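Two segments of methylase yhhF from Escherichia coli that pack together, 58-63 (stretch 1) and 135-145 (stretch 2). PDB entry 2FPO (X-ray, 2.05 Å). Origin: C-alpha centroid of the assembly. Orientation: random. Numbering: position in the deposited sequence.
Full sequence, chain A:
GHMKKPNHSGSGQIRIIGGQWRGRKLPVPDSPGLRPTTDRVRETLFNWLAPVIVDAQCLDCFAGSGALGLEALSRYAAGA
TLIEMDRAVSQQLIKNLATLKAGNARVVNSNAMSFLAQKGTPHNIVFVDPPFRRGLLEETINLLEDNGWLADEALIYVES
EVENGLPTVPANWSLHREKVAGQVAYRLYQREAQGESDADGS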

# COMPACT_ATOMS: atom_id res chain seq x y z
N CYS A 58 7.23 2.74 3.95
CA CYS A 58 6.01 2.38 3.21
C CYS A 58 4.77 3.03 3.80
O CYS A 58 4.58 3.14 5.02
CB CYS A 58 5.81 0.86 3.19
SG CYS A 58 7.24 -0.06 2.60
N LEU A 59 3.90 3.46 2.91
CA LEU A 59 2.61 3.99 3.34
C LEU A 59 1.52 3.20 2.63
O LEU A 59 1.52 3.07 1.41
CB LEU A 59 2.57 5.49 3.03
CG LEU A 59 1.20 6.18 3.15
CD1 LEU A 59 0.85 6.31 4.66
CD2 LEU A 59 1.26 7.53 2.41
N ASP A 60 0.58 2.64 3.40
CA ASP A 60 -0.57 1.94 2.81
C ASP A 60 -1.82 2.80 3.04
O ASP A 60 -2.30 2.93 4.19
CB ASP A 60 -0.72 0.58 3.48
CG ASP A 60 -1.61 -0.39 2.70
OD1 ASP A 60 -2.47 0.03 1.89
OD2 ASP A 60 -1.46 -1.59 2.93
N CYS A 61 -2.35 3.38 1.95
CA CYS A 61 -3.46 4.34 2.03
C CYS A 61 -4.82 3.77 2.42
O CYS A 61 -5.67 4.53 2.91
CB CYS A 61 -3.61 5.14 0.73
SG CYS A 61 -2.13 6.13 0.36
N PHE A 62 -5.03 2.47 2.16
CA PHE A 62 -6.30 1.77 2.45
C PHE A 62 -5.85 0.40 2.85
O PHE A 62 -5.91 -0.56 2.04
CB PHE A 62 -7.24 1.68 1.20
CG PHE A 62 -7.48 2.99 0.51
CD1 PHE A 62 -8.53 3.81 0.90
CD2 PHE A 62 -6.61 3.43 -0.49
CE1 PHE A 62 -8.70 5.10 0.28
CE2 PHE A 62 -6.76 4.68 -1.12
CZ PHE A 62 -7.83 5.52 -0.74
N ALA A 63 -5.35 0.30 4.07
CA ALA A 63 -4.61 -0.91 4.49
C ALA A 63 -5.48 -2.16 4.63
O ALA A 63 -5.00 -3.27 4.42
CB ALA A 63 -3.79 -0.65 5.76
N GLY A 135 -13.90 8.53 -7.23
CA GLY A 135 -14.01 9.33 -6.00
C GLY A 135 -12.81 9.24 -5.09
O GLY A 135 -12.63 10.09 -4.24
N LEU A 136 -11.99 8.19 -5.24
CA LEU A 136 -10.81 7.97 -4.39
C LEU A 136 -9.51 7.88 -5.19
O LEU A 136 -8.51 8.44 -4.78
CB LEU A 136 -10.96 6.70 -3.54
CG LEU A 136 -12.12 6.57 -2.53
CD1 LEU A 136 -12.08 5.21 -1.90
CD2 LEU A 136 -12.12 7.67 -1.44
N LEU A 137 -9.49 7.14 -6.29
CA LEU A 137 -8.20 6.79 -6.88
C LEU A 137 -7.37 8.01 -7.33
O LEU A 137 -6.25 8.21 -6.85
CB LEU A 137 -8.36 5.82 -8.05
CG LEU A 137 -7.05 5.24 -8.63
CD1 LEU A 137 -6.30 4.39 -7.59
CD2 LEU A 137 -7.30 4.40 -9.85
N GLU A 138 -7.91 8.80 -8.25
CA GLU A 138 -7.18 9.95 -8.75
C GLU A 138 -6.93 11.02 -7.70
O GLU A 138 -5.90 11.68 -7.76
CB GLU A 138 -7.86 10.58 -9.96
CG GLU A 138 -7.26 10.11 -11.27
CD GLU A 138 -8.07 9.04 -11.94
OE1 GLU A 138 -8.35 8.01 -11.27
OE2 GLU A 138 -8.43 9.22 -13.13
N GLU A 139 -7.89 11.17 -6.77
CA GLU A 139 -7.82 12.11 -5.65
C GLU A 139 -6.65 11.79 -4.74
O GLU A 139 -5.93 12.69 -4.29
CB GLU A 139 -9.11 12.04 -4.81
CG GLU A 139 -10.33 12.73 -5.45
CD GLU A 139 -11.04 11.88 -6.52
OE1 GLU A 139 -10.64 10.72 -6.78
OE2 GLU A 139 -12.02 12.40 -7.12
N THR A 140 -6.49 10.51 -4.46
CA THR A 140 -5.41 10.01 -3.58
C THR A 140 -4.07 10.26 -4.24
O THR A 140 -3.15 10.78 -3.63
CB THR A 140 -5.60 8.48 -3.26
OG1 THR A 140 -6.83 8.30 -2.54
CG2 THR A 140 -4.46 7.95 -2.38
N ILE A 141 -3.98 9.88 -5.51
CA ILE A 141 -2.80 10.12 -6.33
C ILE A 141 -2.35 11.61 -6.32
O ILE A 141 -1.17 11.90 -6.18
CB ILE A 141 -3.06 9.63 -7.76
CG1 ILE A 141 -2.91 8.10 -7.80
CG2 ILE A 141 -2.16 10.39 -8.82
CD1 ILE A 141 -3.52 7.44 -9.07
N ASN A 142 -3.31 12.53 -6.43
CA ASN A 142 -2.94 13.96 -6.44
C ASN A 142 -2.52 14.46 -5.08
O ASN A 142 -1.62 15.29 -4.99
CB ASN A 142 -4.07 14.82 -6.97
CG ASN A 142 -4.25 14.68 -8.47
OD1 ASN A 142 -5.37 14.78 -8.97
ND2 ASN A 142 -3.16 14.49 -9.19
N LEU A 143 -3.18 13.97 -4.03
CA LEU A 143 -2.80 14.34 -2.66
C LEU A 143 -1.41 13.84 -2.32
O LEU A 143 -0.63 14.57 -1.73
CB LEU A 143 -3.82 13.84 -1.64
CG LEU A 143 -5.17 14.57 -1.71
CD1 LEU A 143 -6.25 13.67 -1.15
CD2 LEU A 143 -5.17 15.91 -1.00
N LEU A 144 -1.10 12.59 -2.71
CA LEU A 144 0.25 12.01 -2.51
C LEU A 144 1.32 12.89 -3.12
O LEU A 144 2.30 13.26 -2.48
CB LEU A 144 0.35 10.56 -3.05
CG LEU A 144 -0.42 9.48 -2.28
CD1 LEU A 144 -0.36 8.15 -3.07
CD2 LEU A 144 0.21 9.33 -0.86
N GLU A 145 1.12 13.24 -4.38
CA GLU A 145 2.05 14.13 -5.09
C GLU A 145 2.12 15.57 -4.54
O GLU A 145 3.17 16.17 -4.56
CB GLU A 145 1.69 14.16 -6.58
CG GLU A 145 2.59 15.05 -7.48
CD GLU A 145 4.05 14.66 -7.43
OE1 GLU A 145 4.35 13.45 -7.35
OE2 GLU A 145 4.92 15.58 -7.50

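The most unusual feature of this contact is the place of a threonine hydroxyl at the edge of an aromatic ring: OG1 of T140 lies 3.5 Å from CZ of F62, near the plane of the ring. The hydroxyl can afford so apolar a neighbour because its own hydrogen bond is made within its own stretch, where T140 OG1 donates to the carbonyl O of L136 at 2.8 Å. The same oxygen, L136 O, also receives the backbone hydrogen bond from T140 N at 2.9 Å, so one carbonyl serves both the main chain and the side chain of the residue one turn on. With chi1 at -63° (m), T140 turns OG1 back to that carbonyl. The ring edge carries C–H groups of slightly positive character, a tolerable environment for an oxygen, but no hydrogen bond crosses between the two stretches.

The rest of the contact is apolar. L136, T140 and L144 recur every four residues, about one helical turn, and all three direct their CA-to-CB bonds toward stretch 1. L136 occupies the N-cap position just before the helix; T140 and L144 lie on the helix proper. Across from them, the end of a strand and the loop that follows supply L59, C61 and F62. D60, between L59 and C61 in sequence, makes no contact here; its OD2 is hydrogen-bonded elsewhere in the structure.

F62 gives up the largest area to the other stretch. The tip of its ring points at T140, and the CE1 side of the ring lies near L136, whose CD1 is 4.0 Å from CE1 of F62. Leucine suits this position because a branched aliphatic end can lie beside an aromatic ring without any polar group to satisfy.

C61 sits at the middle of the contact, and its CA is 8.2 Å from that of T140, the closest approach of the two backbones by CA atoms. Its compact side chain fits this gap, and the large, polarizable sulfur meets two helix residues: SG lies 4.0 Å from CG2 of T140 and 4.1 Å from CD2 of L144. T140 therefore meets both neighbours: its methyl lies near SG of C61 and also near the F62 ring, while OG1 makes the closest approach to that ring.

At the far end, CD2 of L59 meets CD2 of L144 at 3.9 Å, a methyl-to-methyl contact between buried leucines. Leucine suits both places, since its branched aliphatic side chain fills buried space and leaves no polar group unsatisfied. The two stretches bury 225 Å² in all; with no hydrogen bond between them, the contact consists of van der Waals packing.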